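Local coordinates for protein uncharacterized oxidoreductase yvaA (Bacillus subtilis subsp. subtilis, PDB 3GDO) that catalyses the reversible NADPH-dependent reduction of scyllo-inosose to scyllo-inositol and cannot use NADH in place of NADPH, at residues I33-T38 and P64-V69; G9-G14 and E58-D63; S39-V44 and V53-E58. One frame throughout, in Å; residues are numbered along the deposited sequence.

Contact 1 of 3, residues I33-T38 and P64-V69; sequences ISKIMT and PAIELV
I66 reaches S34 and K35 with one arm of its side chain, and the approach can be followed atom by atom. Its CB is still 6.4 Å from S34 CB. There the side chain forks. CG2 turns to I60 of helix 58-61. CG1 is set anti to the carbonyl carbon (chi1 -64°) and heads for strand 31-37, yet it remains 5.0 Å from K35 CG. The terminal methyl closes the gap: I66 CD1 rests on S34 CB at 3.9 Å and lies more loosely beside K35 CG at 4.4 Å. S34 OG is farther from that methyl, at 4.6 Å, and the serine meets it through its methylene carbon. In the parallel Rossmann sheet strand 6-11 separates strands 31-37 and 68-71, so I66, in the segment leading to 68-71, reaches past it. Beyond CG, the lysine chain runs extended to its ammonium group, which is hydrogen-bonded to the carbonyl oxygen of E59 and salt-bridged to D63. The contact is small, 97 Å² in all, and purely van der Waals between aliphatic carbons. Its chemistry implies two roles for K35: the start of its aliphatic chain lies loosely beside the I66 methyl, while the charge is satisfied around helix 58-61.

Contact 2 of 3, residues G9-G14 and E58-D63; sequences GILGYG and EEITND
I60 points from helix 58-61 toward strand 6-11, whereas L11 leaves the strand at an angle and only its end swings in. The two side chains slide past each other in opposite directions, so the meeting is alongside: L11 CD2 stands 4.1 Å from I60 CG1 and 4.5 Å from both CB and CG2 of I60. The isoleucine therefore offers its flank to the leucine methyl and keeps its tip for the backbone. With CG1 anti to the carbonyl carbon (chi1 -56°) and chi2 at -93°, CD1 is carried beyond L11 to G9, reaching its CA at 3.9 Å. G9 has no side chain, so CD1 can occupy the side of its CA where one would project, which lets the CA atoms of G9 and I60 approach to 6.3 Å. V69 and V54 add apolar contacts to I60, and V69 and V71 to L11. This is the packing of a short helix on the first, central strand of a parallel Rossmann sheet. The strand ends at L11, and the following turn carries G12 and G14, the latter at the N-cap of the next helix; with G17 they fit a GxGxxG pattern, consistent with the dinucleotide-binding turn of an NADP(H) enzyme.

Contact 3 of 3, residues S39-V44 and V53-E58; sequences SRTEEV and VVHELE
V44 and V53 supply the apolar part of this contact. V53 CG2 fits against the fork of V44, 3.8 Å from its CB and 3.8 Å from its CG1, with the side chains inclined to each other. The V53 torsion (chi1 -176°) sets CG2 anti to the carbonyl carbon and CG1 anti to N; CG2 thus meets the helix turn carrying V44, and CG1 approaches T41, whose OG1 is 4.0 Å from V53 CG1. T41 CG2 also grazes V53 CG2, at 4.2 Å. V53 is the residue most covered here, and V44 is the buried one of the set.

A second kind of meeting is polar atom against ring edge. T41 OG1 lies near the plane of the H55 imidazole, 3.8 Å from CE1, and the two side chains stand at about a right angle. At that separation this is a van der Waals contact. The ring's ND1 has a weak hydrogen bond to the carbonyl oxygen of T38, while S39 CA lies obliquely to the ring, 4.2 Å from ND1.

The remaining interactions are local and shape the start of helix 41-47. R40 occupies the N-cap and is the centre of an inverse gamma turn, with a weak bond from T41 N to S39 O. V44 N bonds to R40 O at 3.2 Å. The helix packs here on strand 52-54, within the beta-alpha-beta unit of strand 31-37, helix 41-47 and strand 52-54 at the border of the Rossmann sheet.

Taken together, the chemistry grades from an aliphatic inner end at V44 and V53 to an exposed, polar outer end at S39, T41 and H55; cohesion across the contact comes from carbon packing, and the imidazole's weak bond goes to T38, not across to 39-44.

Overall arrangement
All three contacts belong to the N-terminal Rossmann-type domain and lie on one side of the chain's centre. The centres of contacts 1 and 2 are about 5 Å apart, those of 2 and 3 about 8 Å, and those of 1 and 3 about 11 Å. They draw on neighbouring strands of one parallel sheet, in the order 52-54, 31-37, 6-11, 68-71. Along the chain, contact 3 is nested inside the loops closed by both others, whose own segments alternate. Contact 3 closes a beta-alpha-beta unit at the sheet border; contacts 1 and 2 bind helix 58-61 and the following loop to the inner strands, next to the glycine turn that probably receives NADP(H).

Contact 1 of 3, residues I33-T38 and P64-V69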
ATOM      1  N   ILE B  33       5.591 -25.754  34.893  1.00 42.83           N
ATOM      2  CA  ILE B  33       6.852 -25.035  34.755  1.00 43.41           C
ATOM      3  C   ILE B  33       7.776 -25.538  35.848  1.00 43.19           C
ATOM      4  O   ILE B  33       7.522 -25.273  37.008  1.00 44.32           O
ATOM      5  CB  ILE B  33       6.685 -23.502  34.872  1.00 43.38           C
ATOM      6  CG1 ILE B  33       5.845 -22.949  33.704  1.00 45.68           C
ATOM      7  CG2 ILE B  33       8.040 -22.839  34.791  1.00 43.88           C
ATOM      8  CD1 ILE B  33       4.357 -22.796  34.020  1.00 50.29           C
ATOM      9  N   SER B  34       8.827 -26.266  35.486  1.00 43.11           N
ATOM     10  CA  SER B  34       9.729 -26.879  36.480  1.00 43.43           C
ATOM     11  C   SER B  34      10.987 -26.069  36.718  1.00 42.76           C
ATOM     12  O   SER B  34      11.393 -25.858  37.867  1.00 42.68           O
ATOM     13  CB  SER B  34      10.131 -28.306  36.082  1.00 42.99           C
ATOM     14  OG  SER B  34       8.981 -29.134  36.078  1.00 46.91           O
ATOM     15  N   LYS B  35      11.625 -25.649  35.632  1.00 42.05           N
ATOM     16  CA  LYS B  35      12.875 -24.918  35.745  1.00 41.09           C
ATOM     17  C   LYS B  35      12.903 -23.682  34.829  1.00 40.83           C
ATOM     18  O   LYS B  35      12.279 -23.660  33.755  1.00 38.58           O
ATOM     19  CB  LYS B  35      14.034 -25.830  35.420  1.00 41.45           C
ATOM     20  CG  LYS B  35      14.228 -26.978  36.443  1.00 43.70           C
ATOM     21  CD  LYS B  35      15.529 -27.710  36.193  1.00 44.69           C
ATOM     22  CE  LYS B  35      15.803 -28.678  37.352  1.00 46.53           C
ATOM     23  NZ  LYS B  35      16.968 -29.521  36.953  1.00 47.46           N
ATOM     24  N   ILE B  36      13.618 -22.652  35.281  1.00 40.25           N
ATOM     25  CA  ILE B  36      13.831 -21.426  34.489  1.00 39.47           C
ATOM     26  C   ILE B  36      15.282 -21.020  34.644  1.00 39.32           C
ATOM     27  O   ILE B  36      15.764 -20.877  35.767  1.00 39.07           O
ATOM     28  CB  ILE B  36      12.910 -20.289  34.926  1.00 39.95           C
ATOM     29  CG1 ILE B  36      11.453 -20.745  34.955  1.00 37.72           C
ATOM     30  CG2 ILE B  36      13.141 -19.011  34.054  1.00 39.68           C
ATOM     31  CD1 ILE B  36      10.483 -19.710  35.501  1.00 40.17           C
ATOM     32  N   MET B  37      15.970 -20.878  33.508  1.00 39.26           N
ATOM     33  CA  MET B  37      17.357 -20.445  33.461  1.00 39.89           C
ATOM     34  C   MET B  37      17.411 -18.902  33.435  1.00 40.71           C
ATOM     35  O   MET B  37      17.040 -18.292  32.431  1.00 39.93           O
ATOM     36  CB  MET B  37      18.070 -21.045  32.235  1.00 40.37           C
ATOM     37  CG  MET B  37      19.583 -20.931  32.292  1.00 39.47           C
ATOM     38  SD  MET B  37      20.524 -21.319  30.817  1.00 42.63           S
ATOM     39  CE  MET B  37      19.924 -20.151  29.634  1.00 41.27           C
ATOM     40  N   THR B  38      17.861 -18.290  34.542  1.00 41.06           N
ATOM     41  CA  THR B  38      17.831 -16.817  34.715  1.00 42.29           C
ATOM     42  C   THR B  38      18.581 -16.410  35.998  1.00 43.18           C
ATOM     43  O   THR B  38      18.700 -17.202  36.943  1.00 43.35           O
ATOM     44  CB  THR B  38      16.346 -16.286  34.773  1.00 42.31           C
ATOM     45  OG1 THR B  38      16.301 -14.858  34.687  1.00 43.07           O
ATOM     46  CG2 THR B  38      15.602 -16.774  36.052  1.00 41.17           C
ATOM     47  N   PRO B  64      16.575 -35.298  33.085  1.00 48.66           N
ATOM     48  CA  PRO B  64      15.694 -36.248  32.358  1.00 47.83           C
ATOM     49  C   PRO B  64      14.201 -36.048  32.566  1.00 46.45           C
ATOM     50  O   PRO B  64      13.394 -36.562  31.790  1.00 46.89           O
ATOM     51  CB  PRO B  64      16.101 -37.640  32.914  1.00 47.96           C
ATOM     52  CG  PRO B  64      16.844 -37.355  34.199  1.00 49.01           C
ATOM     53  CD  PRO B  64      17.497 -35.993  34.011  1.00 49.07           C
ATOM     54  N   ALA B  65      13.801 -35.358  33.615  1.00 44.68           N
ATOM     55  CA  ALA B  65      12.381 -35.136  33.776  1.00 43.83           C
ATOM     56  C   ALA B  65      11.857 -34.033  32.811  1.00 43.14           C
ATOM     57  O   ALA B  65      10.673 -33.999  32.512  1.00 43.14           O
ATOM     58  CB  ALA B  65      12.022 -34.824  35.229  1.00 43.31           C
ATOM     59  N   ILE B  66      12.743 -33.156  32.343  1.00 41.79           N
ATOM     60  CA  ILE B  66      12.357 -32.028  31.474  1.00 41.17           C
ATOM     61  C   ILE B  66      11.997 -32.520  30.063  1.00 40.07           C
ATOM     62  O   ILE B  66      12.820 -33.170  29.421  1.00 40.70           O
ATOM     63  CB  ILE B  66      13.494 -30.997  31.372  1.00 39.99           C
ATOM     64  CG1 ILE B  66      13.767 -30.353  32.746  1.00 41.60           C
ATOM     65  CG2 ILE B  66      13.179 -29.923  30.297  1.00 42.56           C
ATOM     66  CD1 ILE B  66      12.588 -29.567  33.345  1.00 41.39           C
ATOM     67  N   GLU B  67      10.792 -32.201  29.595  1.00 38.75           N
ATOM     68  CA  GLU B  67      10.319 -32.676  28.279  1.00 39.28           C
ATOM     69  C   GLU B  67      10.323 -31.601  27.161  1.00 38.50           C
ATOM     70  O   GLU B  67      10.636 -31.901  25.989  1.00 37.44           O
ATOM     71  CB  GLU B  67       8.920 -33.234  28.421  1.00 39.06           C
ATOM     72  CG  GLU B  67       8.803 -34.266  29.564  1.00 40.65           C
ATOM     73  CD  GLU B  67       7.409 -34.694  29.752  1.00 40.31           C
ATOM     74  OE1 GLU B  67       6.650 -34.084  30.553  1.00 42.96           O
ATOM     75  OE2 GLU B  67       7.031 -35.631  29.047  1.00 44.10           O
ATOM     76  N   LEU B  68       9.944 -30.373  27.548  1.00 37.44           N
ATOM     77  CA  LEU B  68       9.863 -29.217  26.619  1.00 36.87           C
ATOM     78  C   LEU B  68      10.689 -28.033  27.150  1.00 36.68           C
ATOM     79  O   LEU B  68      10.561 -27.666  28.323  1.00 35.83           O
ATOM     80  CB  LEU B  68       8.398 -28.787  26.394  1.00 35.61           C
ATOM     81  CG  LEU B  68       8.126 -27.550  25.509  1.00 35.32           C
ATOM     82  CD1 LEU B  68       8.519 -27.768  24.080  1.00 30.04           C
ATOM     83  CD2 LEU B  68       6.665 -27.156  25.584  1.00 33.80           C
ATOM     84  N   VAL B  69      11.551 -27.493  26.285  1.00 36.55           N
ATOM     85  CA  VAL B  69      12.312 -26.266  26.565  1.00 37.09           C
ATOM     86  C   VAL B  69      11.732 -25.117  25.697  1.00 36.55           C
ATOM     87  O   VAL B  69      11.532 -25.286  24.472  1.00 36.16           O
ATOM     88  CB  VAL B  69      13.806 -26.449  26.229  1.00 37.10           C
ATOM     89  CG1 VAL B  69      14.601 -25.173  26.534  1.00 38.32           C
ATOM     90  CG2 VAL B  69      14.396 -27.604  27.031  1.00 38.34           C
TER

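Contact 2 of 3, residues G9-G14 and E58-D63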
ATOM      1  N   GLY B   9      11.021 -26.484  30.908  1.00 38.91           N
ATOM      2  CA  GLY B   9      12.130 -25.599  31.263  1.00 39.24           C
ATOM      3  C   GLY B   9      12.114 -24.351  30.372  1.00 39.83           C
ATOM      4  O   GLY B   9      12.047 -24.461  29.130  1.00 40.34           O
ATOM      5  N   ILE B  10      12.134 -23.165  30.992  1.00 39.43           N
ATOM      6  CA  ILE B  10      12.169 -21.890  30.235  1.00 39.07           C
ATOM      7  C   ILE B  10      13.554 -21.257  30.220  1.00 38.52           C
ATOM      8  O   ILE B  10      14.135 -20.982  31.273  1.00 39.43           O
ATOM      9  CB  ILE B  10      11.151 -20.862  30.753  1.00 38.43           C
ATOM     10  CG1 ILE B  10       9.759 -21.472  30.791  1.00 38.36           C
ATOM     11  CG2 ILE B  10      11.178 -19.564  29.870  1.00 38.96           C
ATOM     12  CD1 ILE B  10       8.726 -20.620  31.531  1.00 35.28           C
ATOM     13  N   LEU B  11      14.096 -21.041  29.033  1.00 37.77           N
ATOM     14  CA  LEU B  11      15.399 -20.419  28.935  1.00 37.35           C
ATOM     15  C   LEU B  11      15.247 -18.894  28.826  1.00 37.85           C
ATOM     16  O   LEU B  11      14.771 -18.392  27.821  1.00 36.89           O
ATOM     17  CB  LEU B  11      16.195 -20.951  27.749  1.00 37.48           C
ATOM     18  CG  LEU B  11      16.584 -22.432  27.678  1.00 38.73           C
ATOM     19  CD1 LEU B  11      17.685 -22.597  26.613  1.00 37.05           C
ATOM     20  CD2 LEU B  11      17.052 -22.995  29.041  1.00 36.89           C
ATOM     21  N   GLY B  12      15.650 -18.181  29.887  1.00 37.77           N
ATOM     22  CA  GLY B  12      15.597 -16.701  29.897  1.00 37.75           C
ATOM     23  C   GLY B  12      14.295 -16.219  30.497  1.00 37.25           C
ATOM     24  O   GLY B  12      13.237 -16.776  30.237  1.00 36.60           O
ATOM     25  N   TYR B  13      14.375 -15.190  31.334  1.00 37.10           N
ATOM     26  CA  TYR B  13      13.193 -14.667  31.976  1.00 35.84           C
ATOM     27  C   TYR B  13      13.132 -13.117  31.889  1.00 36.59           C
ATOM     28  O   TYR B  13      12.793 -12.425  32.862  1.00 34.50           O
ATOM     29  CB  TYR B  13      13.139 -15.178  33.406  1.00 35.32           C
ATOM     30  CG  TYR B  13      11.771 -15.152  34.014  1.00 36.15           C
ATOM     31  CD1 TYR B  13      10.761 -15.986  33.527  1.00 34.63           C
ATOM     32  CD2 TYR B  13      11.478 -14.311  35.087  1.00 36.18           C
ATOM     33  CE1 TYR B  13       9.483 -15.965  34.087  1.00 34.98           C
ATOM     34  CE2 TYR B  13      10.206 -14.294  35.660  1.00 34.67           C
ATOM     35  CZ  TYR B  13       9.215 -15.136  35.143  1.00 36.19           C
ATOM     36  OH  TYR B  13       7.940 -15.144  35.685  1.00 37.45           O
ATOM     37  N   GLY B  14      13.475 -12.608  30.704  1.00 37.49           N
ATOM     38  CA  GLY B  14      13.210 -11.221  30.299  1.00 36.68           C
ATOM     39  C   GLY B  14      11.756 -11.043  29.915  1.00 37.25           C
ATOM     40  O   GLY B  14      10.842 -11.689  30.476  1.00 36.94           O
ATOM     41  N   GLU B  58      22.875 -26.845  31.289  1.00 54.80           N
ATOM     42  CA  GLU B  58      22.885 -28.278  31.654  1.00 55.41           C
ATOM     43  C   GLU B  58      21.879 -28.643  32.703  1.00 54.48           C
ATOM     44  O   GLU B  58      21.384 -29.772  32.716  1.00 55.27           O
ATOM     45  CB  GLU B  58      24.253 -28.732  32.170  1.00 55.80           C
ATOM     46  CG  GLU B  58      25.294 -28.877  31.101  1.00 59.60           C
ATOM     47  CD  GLU B  58      25.733 -27.536  30.529  1.00 64.75           C
ATOM     48  OE1 GLU B  58      25.559 -26.486  31.203  1.00 66.49           O
ATOM     49  OE2 GLU B  58      26.253 -27.530  29.390  1.00 66.71           O
ATOM     50  N   GLU B  59      21.609 -27.717  33.612  1.00 53.38           N
ATOM     51  CA  GLU B  59      20.620 -27.957  34.649  1.00 53.06           C
ATOM     52  C   GLU B  59      19.210 -28.194  34.053  1.00 51.91           C
ATOM     53  O   GLU B  59      18.283 -28.636  34.738  1.00 51.31           O
ATOM     54  CB  GLU B  59      20.621 -26.794  35.642  1.00 53.74           C
ATOM     55  CG  GLU B  59      21.977 -26.553  36.380  1.00 55.88           C
ATOM     56  CD  GLU B  59      21.869 -25.487  37.494  1.00 60.28           C
ATOM     57  OE1 GLU B  59      21.055 -25.691  38.440  1.00 60.72           O
ATOM     58  OE2 GLU B  59      22.577 -24.441  37.414  1.00 59.98           O
ATOM     59  N   ILE B  60      19.061 -27.862  32.773  1.00 51.05           N
ATOM     60  CA  ILE B  60      17.848 -28.164  32.018  1.00 50.02           C
ATOM     61  C   ILE B  60      18.112 -29.311  31.030  1.00 49.37           C
ATOM     62  O   ILE B  60      17.311 -30.249  30.938  1.00 48.04           O
ATOM     63  CB  ILE B  60      17.357 -26.920  31.229  1.00 50.53           C
ATOM     64  CG1 ILE B  60      17.145 -25.716  32.166  1.00 50.41           C
ATOM     65  CG2 ILE B  60      16.123 -27.248  30.370  1.00 48.82           C
ATOM     66  CD1 ILE B  60      15.758 -25.538  32.700  1.00 52.00           C
ATOM     67  N   THR B  61      19.218 -29.234  30.290  1.00 48.82           N
ATOM     68  CA  THR B  61      19.470 -30.218  29.237  1.00 50.25           C
ATOM     69  C   THR B  61      19.786 -31.630  29.770  1.00 50.67           C
ATOM     70  O   THR B  61      19.477 -32.614  29.105  1.00 51.21           O
ATOM     71  CB  THR B  61      20.573 -29.780  28.254  1.00 49.87           C
ATOM     72  OG1 THR B  61      21.800 -29.633  28.961  1.00 50.69           O
ATOM     73  CG2 THR B  61      20.205 -28.459  27.592  1.00 50.54           C
ATOM     74  N   ASN B  62      20.389 -31.716  30.958  1.00 51.07           N
ATOM     75  CA  ASN B  62      20.707 -33.001  31.581  1.00 51.16           C
ATOM     76  C   ASN B  62      19.634 -33.495  32.495  1.00 50.66           C
ATOM     77  O   ASN B  62      19.735 -34.612  33.004  1.00 51.09           O
ATOM     78  CB  ASN B  62      21.993 -32.928  32.399  1.00 51.59           C
ATOM     79  CG  ASN B  62      23.188 -32.626  31.558  1.00 52.59           C
ATOM     80  OD1 ASN B  62      23.113 -32.642  30.333  1.00 55.99           O
ATOM     81  ND2 ASN B  62      24.310 -32.334  32.209  1.00 57.44           N
ATOM     82  N   ASP B  63      18.634 -32.664  32.761  1.00 50.36           N
ATOM     83  CA  ASP B  63      17.558 -33.105  33.630  1.00 49.35           C
ATOM     84  C   ASP B  63      16.579 -33.966  32.823  1.00 49.29           C
ATOM     85  O   ASP B  63      15.820 -33.439  31.985  1.00 48.29           O
ATOM     86  CB  ASP B  63      16.862 -31.925  34.299  1.00 49.48           C
ATOM     87  CG  ASP B  63      15.677 -32.353  35.137  1.00 50.17           C
ATOM     88  OD1 ASP B  63      15.345 -33.549  35.108  1.00 52.80           O
ATOM     89  OD2 ASP B  63      15.049 -31.521  35.824  1.00 52.22           O
TER

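Contact 3 of 3, residues S39-V44 and V53-E58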
ATOM      1  N   SER B  39      19.058 -15.167  36.048  1.00 44.20           N
ATOM      2  CA  SER B  39      19.608 -14.622  37.289  1.00 44.32           C
ATOM      3  C   SER B  39      18.540 -13.833  38.061  1.00 44.93           C
ATOM      4  O   SER B  39      18.828 -13.251  39.127  1.00 46.58           O
ATOM      5  CB  SER B  39      20.830 -13.738  36.995  1.00 43.85           C
ATOM      6  OG  SER B  39      20.429 -12.615  36.224  1.00 44.07           O
ATOM      7  N   ARG B  40      17.311 -13.786  37.540  1.00 44.19           N
ATOM      8  CA  ARG B  40      16.221 -13.106  38.233  1.00 43.13           C
ATOM      9  C   ARG B  40      15.541 -14.010  39.243  1.00 43.63           C
ATOM     10  O   ARG B  40      14.335 -14.304  39.131  1.00 43.51           O
ATOM     11  CB  ARG B  40      15.199 -12.541  37.246  1.00 42.76           C
ATOM     12  CG  ARG B  40      15.777 -11.512  36.249  1.00 41.11           C
ATOM     13  CD  ARG B  40      14.836 -11.302  35.062  1.00 40.60           C
ATOM     14  NE  ARG B  40      15.342 -10.292  34.130  1.00 40.82           N
ATOM     15  CZ  ARG B  40      15.040  -8.986  34.177  1.00 37.56           C
ATOM     16  NH1 ARG B  40      14.201  -8.504  35.083  1.00 33.34           N
ATOM     17  NH2 ARG B  40      15.564  -8.161  33.291  1.00 36.05           N
ATOM     18  N   THR B  41      16.315 -14.422  40.246  1.00 44.13           N
ATOM     19  CA  THR B  41      15.853 -15.383  41.263  1.00 44.44           C
ATOM     20  C   THR B  41      14.597 -14.930  42.010  1.00 44.31           C
ATOM     21  O   THR B  41      13.646 -15.710  42.153  1.00 43.53           O
ATOM     22  CB  THR B  41      16.981 -15.798  42.248  1.00 44.60           C
ATOM     23  OG1 THR B  41      18.125 -16.236  41.511  1.00 45.74           O
ATOM     24  CG2 THR B  41      16.527 -16.956  43.144  1.00 46.42           C
ATOM     25  N   GLU B  42      14.588 -13.679  42.475  1.00 44.13           N
ATOM     26  CA  GLU B  42      13.442 -13.148  43.212  1.00 44.60           C
ATOM     27  C   GLU B  42      12.181 -13.035  42.380  1.00 44.12           C
ATOM     28  O   GLU B  42      11.071 -13.223  42.909  1.00 43.42           O
ATOM     29  CB  GLU B  42      13.733 -11.748  43.811  1.00 45.68           C
ATOM     30  CG  GLU B  42      14.412 -11.712  45.137  1.00 46.71           C
ATOM     31  CD  GLU B  42      13.614 -12.355  46.266  1.00 50.28           C
ATOM     32  OE1 GLU B  42      12.446 -11.951  46.541  1.00 50.38           O
ATOM     33  OE2 GLU B  42      14.175 -13.270  46.895  1.00 53.70           O
ATOM     34  N   GLU B  43      12.322 -12.665  41.103  1.00 44.29           N
ATOM     35  CA  GLU B  43      11.126 -12.493  40.246  1.00 44.69           C
ATOM     36  C   GLU B  43      10.439 -13.832  40.105  1.00 44.80           C
ATOM     37  O   GLU B  43       9.231 -13.920  40.260  1.00 45.15           O
ATOM     38  CB  GLU B  43      11.427 -11.955  38.841  1.00 44.37           C
ATOM     39  CG  GLU B  43      12.000 -10.563  38.780  1.00 45.95           C
ATOM     40  CD  GLU B  43      12.177 -10.090  37.355  1.00 47.24           C
ATOM     41  OE1 GLU B  43      13.132  -9.333  37.112  1.00 47.13           O
ATOM     42  OE2 GLU B  43      11.375 -10.484  36.471  1.00 48.78           O
ATOM     43  N   VAL B  44      11.227 -14.870  39.843  1.00 45.39           N
ATOM     44  CA  VAL B  44      10.677 -16.213  39.674  1.00 46.31           C
ATOM     45  C   VAL B  44      10.036 -16.732  40.962  1.00 47.13           C
ATOM     46  O   VAL B  44       8.998 -17.391  40.917  1.00 47.17           O
ATOM     47  CB  VAL B  44      11.729 -17.214  39.175  1.00 46.25           C
ATOM     48  CG1 VAL B  44      11.145 -18.636  39.143  1.00 46.53           C
ATOM     49  CG2 VAL B  44      12.266 -16.803  37.785  1.00 45.90           C
ATOM     50  N   VAL B  53      14.940 -22.069  40.039  1.00 48.13           N
ATOM     51  CA  VAL B  53      15.871 -21.283  39.243  1.00 48.24           C
ATOM     52  C   VAL B  53      17.176 -22.039  39.075  1.00 48.79           C
ATOM     53  O   VAL B  53      17.664 -22.681  40.016  1.00 49.21           O
ATOM     54  CB  VAL B  53      16.143 -19.896  39.849  1.00 48.24           C
ATOM     55  CG1 VAL B  53      17.042 -19.094  38.923  1.00 47.19           C
ATOM     56  CG2 VAL B  53      14.853 -19.168  40.026  1.00 48.70           C
ATOM     57  N   VAL B  54      17.733 -21.971  37.872  1.00 48.78           N
ATOM     58  CA  VAL B  54      19.010 -22.570  37.566  1.00 49.35           C
ATOM     59  C   VAL B  54      19.794 -21.515  36.785  1.00 50.25           C
ATOM     60  O   VAL B  54      19.197 -20.601  36.217  1.00 50.55           O
ATOM     61  CB  VAL B  54      18.860 -23.908  36.731  1.00 49.22           C
ATOM     62  CG1 VAL B  54      17.855 -24.837  37.371  1.00 49.56           C
ATOM     63  CG2 VAL B  54      18.453 -23.645  35.284  1.00 48.44           C
ATOM     64  N   HIS B  55      21.115 -21.644  36.743  1.00 51.43           N
ATOM     65  CA  HIS B  55      21.948 -20.686  36.018  1.00 53.02           C
ATOM     66  C   HIS B  55      22.777 -21.353  34.936  1.00 53.41           C
ATOM     67  O   HIS B  55      23.427 -20.680  34.147  1.00 53.88           O
ATOM     68  CB  HIS B  55      22.831 -19.847  36.990  1.00 53.66           C
ATOM     69  CG  HIS B  55      22.095 -19.395  38.219  1.00 55.89           C
ATOM     70  ND1 HIS B  55      21.075 -18.462  38.175  1.00 56.40           N
ATOM     71  CD2 HIS B  55      22.180 -19.800  39.512  1.00 56.96           C
ATOM     72  CE1 HIS B  55      20.578 -18.299  39.391  1.00 58.47           C
ATOM     73  NE2 HIS B  55      21.232 -19.097  40.219  1.00 59.28           N
ATOM     74  N   GLU B  56      22.747 -22.676  34.878  1.00 53.91           N
ATOM     75  CA  GLU B  56      23.438 -23.378  33.790  1.00 54.56           C
ATOM     76  C   GLU B  56      22.453 -24.022  32.836  1.00 53.80           C
ATOM     77  O   GLU B  56      21.431 -24.537  33.278  1.00 52.84           O
ATOM     78  CB  GLU B  56      24.361 -24.467  34.335  1.00 54.91           C
ATOM     79  CG  GLU B  56      25.725 -24.415  33.711  1.00 58.61           C
ATOM     80  CD  GLU B  56      26.330 -23.018  33.811  1.00 62.18           C
ATOM     81  OE1 GLU B  56      26.264 -22.412  34.904  1.00 64.41           O
ATOM     82  OE2 GLU B  56      26.863 -22.529  32.793  1.00 64.10           O
ATOM     83  N   LEU B  57      22.784 -24.012  31.543  1.00 53.47           N
ATOM     84  CA  LEU B  57      21.963 -24.695  30.538  1.00 53.59           C
ATOM     85  C   LEU B  57      21.786 -26.192  30.858  1.00 54.05           C
ATOM     86  O   LEU B  57      20.676 -26.711  30.772  1.00 53.57           O
ATOM     87  CB  LEU B  57      22.517 -24.464  29.126  1.00 53.12           C
ATOM     88  CG  LEU B  57      21.743 -25.085  27.952  1.00 52.80           C
ATOM     89  CD1 LEU B  57      20.254 -24.786  28.020  1.00 50.57           C
ATOM     90  CD2 LEU B  57      22.332 -24.651  26.622  1.00 51.92           C
ATOM     91  N   GLU B  58      22.875 -26.845  31.289  1.00 54.80           N
ATOM     92  CA  GLU B  58      22.885 -28.278  31.654  1.00 55.41           C
ATOM     93  C   GLU B  58      21.879 -28.643  32.703  1.00 54.48           C
ATOM     94  O   GLU B  58      21.384 -29.772  32.716  1.00 55.27           O
ATOM     95  CB  GLU B  58      24.253 -28.732  32.170  1.00 55.80           C
ATOM     96  CG  GLU B  58      25.294 -28.877  31.101  1.00 59.60           C
ATOM     97  CD  GLU B  58      25.733 -27.536  30.529  1.00 64.75           C
ATOM     98  OE1 GLU B  58      25.559 -26.486  31.203  1.00 66.49           O
ATOM     99  OE2 GLU B  58      26.253 -27.530  29.390  1.00 66.71           O
TER